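Local coordinates for acetoin utilization protein (Exiguobacterium sibiricum, PDB 2Q04) that probably transfers an acetyl group from acetyl-CoA to an unidentified substrate, in the manner of GNAT-family acetyltransferases, and may act in acetoin utilization, at residues M156-T170 against P179-V191. Residues are numbered along the deposited sequence; the frame is centred on the assembly and turned at random. Where two conformers were deposited one is given.
With EDO (1,2-ethanediol), chain K.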
loop_
_atom_site.group_PDB
_atom_site.type_symbol
_atom_site.label_atom_id
_atom_site.label_comp_id
_atom_site.label_asym_id
_atom_site.label_seq_id
_atom_site.Cartn_x
_atom_site.Cartn_y
_atom_site.Cartn_z
HETATM N N MSE A 156 5.624 4.789 10.621
HETATM C CA MSE A 156 4.920 4.376 9.432
HETATM C C MSE A 156 5.131 5.372 8.295
HETATM O O MSE A 156 5.197 4.986 7.127
HETATM C CB MSE A 156 3.433 4.219 9.734
HETATM C CG MSE A 156 2.591 3.843 8.531
HETATM SE SE MSE A 156 2.078 5.389 7.456
HETATM C CE MSE A 156 1.043 6.410 8.833
ATOM N N GLU A 157 5.232 6.656 8.630
ATOM C CA GLU A 157 5.383 7.687 7.591
ATOM C C GLU A 157 6.760 7.627 6.966
ATOM O O GLU A 157 6.890 7.704 5.754
ATOM C CB GLU A 157 5.096 9.096 8.142
ATOM C CG GLU A 157 4.866 10.159 7.037
ATOM C CD GLU A 157 4.707 11.594 7.597
ATOM O OE1 GLU A 157 4.294 11.741 8.766
ATOM O OE2 GLU A 157 4.992 12.565 6.854
ATOM N N LYS A 158 7.782 7.427 7.794
ATOM C CA LYS A 158 9.142 7.305 7.305
ATOM C C LYS A 158 9.326 6.021 6.464
ATOM O O LYS A 158 10.104 6.012 5.505
ATOM C CB LYS A 158 10.121 7.388 8.478
ATOM C CG LYS A 158 10.130 8.807 9.134
ATOM C CD LYS A 158 10.903 8.862 10.461
ATOM C CE LYS A 158 12.392 9.137 10.254
ATOM N NZ LYS A 158 13.050 9.613 11.522
HETATM N N MSE A 159 8.549 4.979 6.779
HETATM C CA MSE A 159 8.537 3.781 5.970
HETATM C C MSE A 159 8.015 4.102 4.605
HETATM O O MSE A 159 8.614 3.735 3.603
HETATM C CB MSE A 159 7.663 2.717 6.598
HETATM C CG MSE A 159 7.630 1.450 5.795
HETATM SE SE MSE A 159 6.371 0.205 6.409
HETATM C CE MSE A 159 4.812 1.090 5.905
HETATM N N MSE A 160 6.854 4.766 4.567
HETATM C CA MSE A 160 6.210 5.155 3.304
HETATM C C MSE A 160 7.118 6.102 2.487
HETATM O O MSE A 160 7.164 6.027 1.267
HETATM C CB MSE A 160 4.875 5.828 3.585
HETATM C CG MSE A 160 3.789 4.877 4.119
HETATM SE SE MSE A 160 3.292 3.481 2.806
HETATM C CE MSE A 160 1.656 2.703 3.761
ATOM N N ASN A 161 7.843 6.970 3.180
ATOM C CA ASN A 161 8.778 7.883 2.526
ATOM C C ASN A 161 9.830 7.127 1.735
ATOM O O ASN A 161 10.192 7.533 0.653
ATOM C CB ASN A 161 9.449 8.806 3.552
ATOM C CG ASN A 161 8.465 9.851 4.161
ATOM O OD1 ASN A 161 8.736 10.434 5.202
ATOM N ND2 ASN A 161 7.352 10.087 3.482
ATOM N N HIS A 162 10.280 5.990 2.270
ATOM C CA HIS A 162 11.271 5.159 1.580
ATOM C C HIS A 162 10.721 4.635 0.245
ATOM O O HIS A 162 11.470 4.413 -0.685
ATOM C CB HIS A 162 11.725 3.979 2.468
ATOM C CG HIS A 162 12.752 4.353 3.499
ATOM N ND1 HIS A 162 12.490 4.335 4.852
ATOM C CD2 HIS A 162 14.045 4.739 3.371
ATOM C CE1 HIS A 162 13.574 4.699 5.514
ATOM N NE2 HIS A 162 14.531 4.955 4.639
ATOM N N GLY A 163 9.403 4.455 0.165
ATOM C CA GLY A 163 8.757 4.011 -1.078
ATOM C C GLY A 163 8.440 5.168 -2.026
ATOM O O GLY A 163 7.899 4.960 -3.105
ATOM N N GLY A 164 8.748 6.393 -1.595
ATOM C CA GLY A 164 8.522 7.579 -2.420
ATOM C C GLY A 164 7.240 8.332 -2.088
ATOM O O GLY A 164 6.973 9.383 -2.667
ATOM N N LEU A 165 6.435 7.785 -1.176
ATOM C CA LEU A 165 5.193 8.444 -0.759
ATOM C C LEU A 165 5.478 9.584 0.231
ATOM O O LEU A 165 6.303 9.449 1.122
ATOM C CB LEU A 165 4.207 7.433 -0.128
ATOM C CG LEU A 165 3.448 6.550 -1.129
ATOM C CD1 LEU A 165 4.317 5.403 -1.596
ATOM C CD2 LEU A 165 2.163 6.027 -0.531
ATOM N N VAL A 166 4.751 10.691 0.069
ATOM C CA VAL A 166 4.889 11.860 0.916
ATOM C C VAL A 166 3.524 12.282 1.437
ATOM O O VAL A 166 2.532 12.142 0.742
ATOM C CB VAL A 166 5.470 13.074 0.084
ATOM C CG1 VAL A 166 5.880 14.195 0.985
ATOM C CG2 VAL A 166 6.628 12.630 -0.766
ATOM N N PHE A 167 3.491 12.840 2.654
ATOM C CA PHE A 167 2.256 13.314 3.259
ATOM C C PHE A 167 1.659 14.466 2.471
ATOM O O PHE A 167 2.380 15.357 2.023
ATOM C CB PHE A 167 2.513 13.761 4.685
ATOM C CG PHE A 167 1.354 14.452 5.314
ATOM C CD1 PHE A 167 0.415 13.741 6.022
ATOM C CD2 PHE A 167 1.200 15.833 5.194
ATOM C CE1 PHE A 167 -0.656 14.382 6.608
ATOM C CE2 PHE A 167 0.137 16.474 5.774
ATOM C CZ PHE A 167 -0.789 15.757 6.488
ATOM N N PHE A 168 0.328 14.430 2.298
ATOM C CA PHE A 168 -0.421 15.532 1.668
ATOM C C PHE A 168 -1.613 15.904 2.535
ATOM O O PHE A 168 -2.342 15.025 2.999
ATOM C CB PHE A 168 -0.917 15.130 0.274
ATOM C CG PHE A 168 0.150 15.164 -0.779
ATOM C CD1 PHE A 168 0.466 16.348 -1.422
ATOM C CD2 PHE A 168 0.835 14.013 -1.131
ATOM C CE1 PHE A 168 1.450 16.384 -2.390
ATOM C CE2 PHE A 168 1.815 14.044 -2.118
ATOM C CZ PHE A 168 2.123 15.230 -2.737
ATOM N N PRO A 169 -1.805 17.215 2.786
ATOM C CA PRO A 169 -2.999 17.651 3.497
ATOM C C PRO A 169 -4.258 17.306 2.737
ATOM O O PRO A 169 -4.228 17.176 1.519
ATOM C CB PRO A 169 -2.827 19.181 3.578
ATOM C CG PRO A 169 -1.402 19.424 3.387
ATOM C CD PRO A 169 -0.904 18.342 2.489
ATOM N N THR A 170 -5.349 17.134 3.454
ATOM C CA THR A 170 -6.631 16.849 2.835
ATOM C C THR A 170 -7.780 17.322 3.722
ATOM O O THR A 170 -7.638 17.420 4.941
ATOM C CB THR A 170 -6.809 15.351 2.582
ATOM O OG1 THR A 170 -8.096 15.113 2.011
ATOM C CG2 THR A 170 -6.692 14.558 3.892
ATOM N N PRO A 179 -5.839 13.744 13.642
ATOM C CA PRO A 179 -4.559 14.191 13.078
ATOM C C PRO A 179 -3.556 13.061 12.790
ATOM O O PRO A 179 -2.660 13.236 11.979
ATOM C CB PRO A 179 -4.000 15.106 14.155
ATOM C CG PRO A 179 -5.127 15.556 14.897
ATOM C CD PRO A 179 -6.170 14.486 14.859
ATOM N N ALA A 180 -3.683 11.939 13.487
ATOM C CA ALA A 180 -2.781 10.810 13.267
ATOM C C ALA A 180 -3.018 10.164 11.893
ATOM O O ALA A 180 -2.078 9.641 11.267
ATOM C CB ALA A 180 -2.930 9.782 14.362
ATOM N N ASN A 181 -4.267 10.188 11.420
ATOM C CA ASN A 181 -4.574 9.667 10.075
ATOM C C ASN A 181 -3.866 10.513 9.036
ATOM O O ASN A 181 -3.503 11.667 9.303
ATOM C CB ASN A 181 -6.076 9.677 9.801
ATOM C CG ASN A 181 -6.861 8.888 10.814
ATOM O OD1 ASN A 181 -6.329 7.999 11.483
ATOM N ND2 ASN A 181 -8.140 9.214 10.948
ATOM N N CYS A 182 -3.654 9.961 7.859
ATOM C CA CYS A 182 -3.001 10.717 6.817
ATOM C C CYS A 182 -3.201 10.175 5.409
ATOM O O CYS A 182 -3.454 8.992 5.201
ATOM C CB CYS A 182 -1.490 10.845 7.108
ATOM S SG CYS A 182 -0.545 9.289 7.028
ATOM N N LEU A 183 -3.125 11.083 4.456
ATOM C CA LEU A 183 -3.080 10.756 3.064
ATOM C C LEU A 183 -1.663 10.961 2.614
ATOM O O LEU A 183 -1.041 11.966 2.941
ATOM C CB LEU A 183 -4.007 11.693 2.273
ATOM C CG LEU A 183 -3.794 11.795 0.756
ATOM C CD1 LEU A 183 -4.226 10.501 0.045
ATOM C CD2 LEU A 183 -4.565 12.986 0.222
HETATM N N MSE A 184 -1.137 10.008 1.890
HETATM C CA MSE A 184 0.198 10.136 1.327
HETATM C C MSE A 184 0.143 9.743 -0.108
HETATM O O MSE A 184 -0.764 9.025 -0.520
HETATM C CB MSE A 184 1.193 9.243 2.069
HETATM C CG MSE A 184 1.310 9.540 3.527
HETATM SE SE MSE A 184 2.613 8.452 4.363
HETATM C CE MSE A 184 4.190 9.115 3.440
ATOM N N ALA A 185 1.115 10.189 -0.887
ATOM C CA ALA A 185 1.134 9.853 -2.296
ATOM C C ALA A 185 2.510 9.970 -2.926
ATOM O O ALA A 185 3.296 10.816 -2.564
ATOM C CB ALA A 185 0.147 10.701 -3.047
ATOM N N ARG A 186 2.761 9.104 -3.902
ATOM C CA ARG A 186 3.987 9.119 -4.669
ATOM C C ARG A 186 3.663 9.518 -6.084
ATOM O O ARG A 186 2.926 8.805 -6.786
ATOM C CB ARG A 186 4.637 7.730 -4.667
ATOM C CG ARG A 186 5.947 7.622 -5.489
ATOM C CD ARG A 186 6.336 6.151 -5.684
ATOM N NE ARG A 186 7.766 5.948 -5.974
ATOM C CZ ARG A 186 8.309 5.991 -7.188
ATOM N NH1 ARG A 186 7.578 6.311 -8.243
ATOM N NH2 ARG A 186 9.600 5.765 -7.336
ATOM N N ILE A 187 4.169 10.677 -6.503
ATOM C CA ILE A 187 3.953 11.163 -7.866
ATOM C C ILE A 187 5.086 10.688 -8.767
ATOM O O ILE A 187 6.217 11.179 -8.676
ATOM C CB ILE A 187 3.879 12.716 -7.924
ATOM C CG1 ILE A 187 2.716 13.225 -7.068
ATOM C CG2 ILE A 187 3.715 13.196 -9.392
ATOM C CD1 ILE A 187 2.727 14.730 -6.846
ATOM N N GLY A 188 4.777 9.727 -9.636
ATOM C CA GLY A 188 5.749 9.191 -10.557
ATOM C C GLY A 188 6.412 10.268 -11.399
ATOM O O GLY A 188 5.795 11.284 -11.730
ATOM N N LYS A 189 7.673 10.025 -11.758
ATOM C CA LYS A 189 8.477 10.969 -12.540
ATOM C C LYS A 189 7.843 11.309 -13.906
ATOM O O LYS A 189 8.075 12.394 -14.449
ATOM C CB LYS A 189 9.891 10.373 -12.751
ATOM C CG LYS A 189 10.822 11.227 -13.575
ATOM N N HIS A 190 7.053 10.372 -14.455
ATOM C CA HIS A 190 6.401 10.560 -15.784
ATOM C C HIS A 190 4.942 10.998 -15.684
ATOM O O HIS A 190 4.241 11.030 -16.689
ATOM C CB HIS A 190 6.422 9.246 -16.598
ATOM C CG HIS A 190 7.779 8.805 -17.014
ATOM N ND1 HIS A 190 8.325 7.606 -16.610
ATOM C CD2 HIS A 190 8.677 9.362 -17.859
ATOM C CE1 HIS A 190 9.516 7.459 -17.163
ATOM N NE2 HIS A 190 9.753 8.509 -17.927
ATOM N N VAL A 191 4.469 11.268 -14.483
ATOM C CA VAL A 191 3.071 11.626 -14.297
ATOM C C VAL A 191 2.821 13.045 -14.791
ATOM O O VAL A 191 3.579 13.964 -14.476
ATOM C CB VAL A 191 2.657 11.505 -12.832
ATOM C CG1 VAL A 191 1.232 12.012 -12.628
ATOM C CG2 VAL A 191 2.780 10.067 -12.383
HETATM C C1 EDO K . -4.831 16.385 7.868
HETATM O O1 EDO K . -4.844 17.039 6.579
HETATM C C2 EDO K . -4.209 14.989 7.733
HETATM O O2 EDO K . -3.838 14.447 9.016
HETATM O O HOH W 1 -3.762 13.601 5.158
#
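Phe167 and Phe168 both meet strand 182-187 at a ring edge. Cys182 CB lies in the plane of the Phe167 ring, 3.6 Å from CD1, and a bound 1,2-ethanediol sits farther along the same rim. With an alanine here instead of Phe167, Cys182 CB is likely to lose its aromatic neighbour, and a gap would open beside the strand. The Phe168 ring lies on the other side of the sheet, with Ala185 N at its edge and CE2 3.8 Å from Ala185 CB; Phe199 of helix 193-203 meets this ring edge-to-face. The Arg186 guanidinium also works through its edge: the extended side chain brings NE to Gly163 O in a weak, bent bond (3.0 Å). Met184 packs against helix 149-162. Bent at its last torsion (chi3 65°), its selenomethionine chain passes SE across Met160 CB and CG and sets CE beside Leu165 O, 3.2 Å away. That carbonyl is gripped in its own plane by Asn161 ND2 at 2.7 Å, which ties the helix end to the loop. Val166 and Ala185 form a hydrogen-bonded antiparallel pair, with Val166 N to Ala185 O at 3.0 Å and Ala185 N to Val166 O at 2.9 Å. Phe168 N adds a third cross-strand bond, to Leu183 O (2.9 Å), and a water joins Phe168 O to Leu183 N. The whole illustrates how a helix, closed by a Schellman motif at Gly164, turns back into a short antiparallel edge strand, here flanking strand 182-187 of the mixed sheet in this GNAT-family protein.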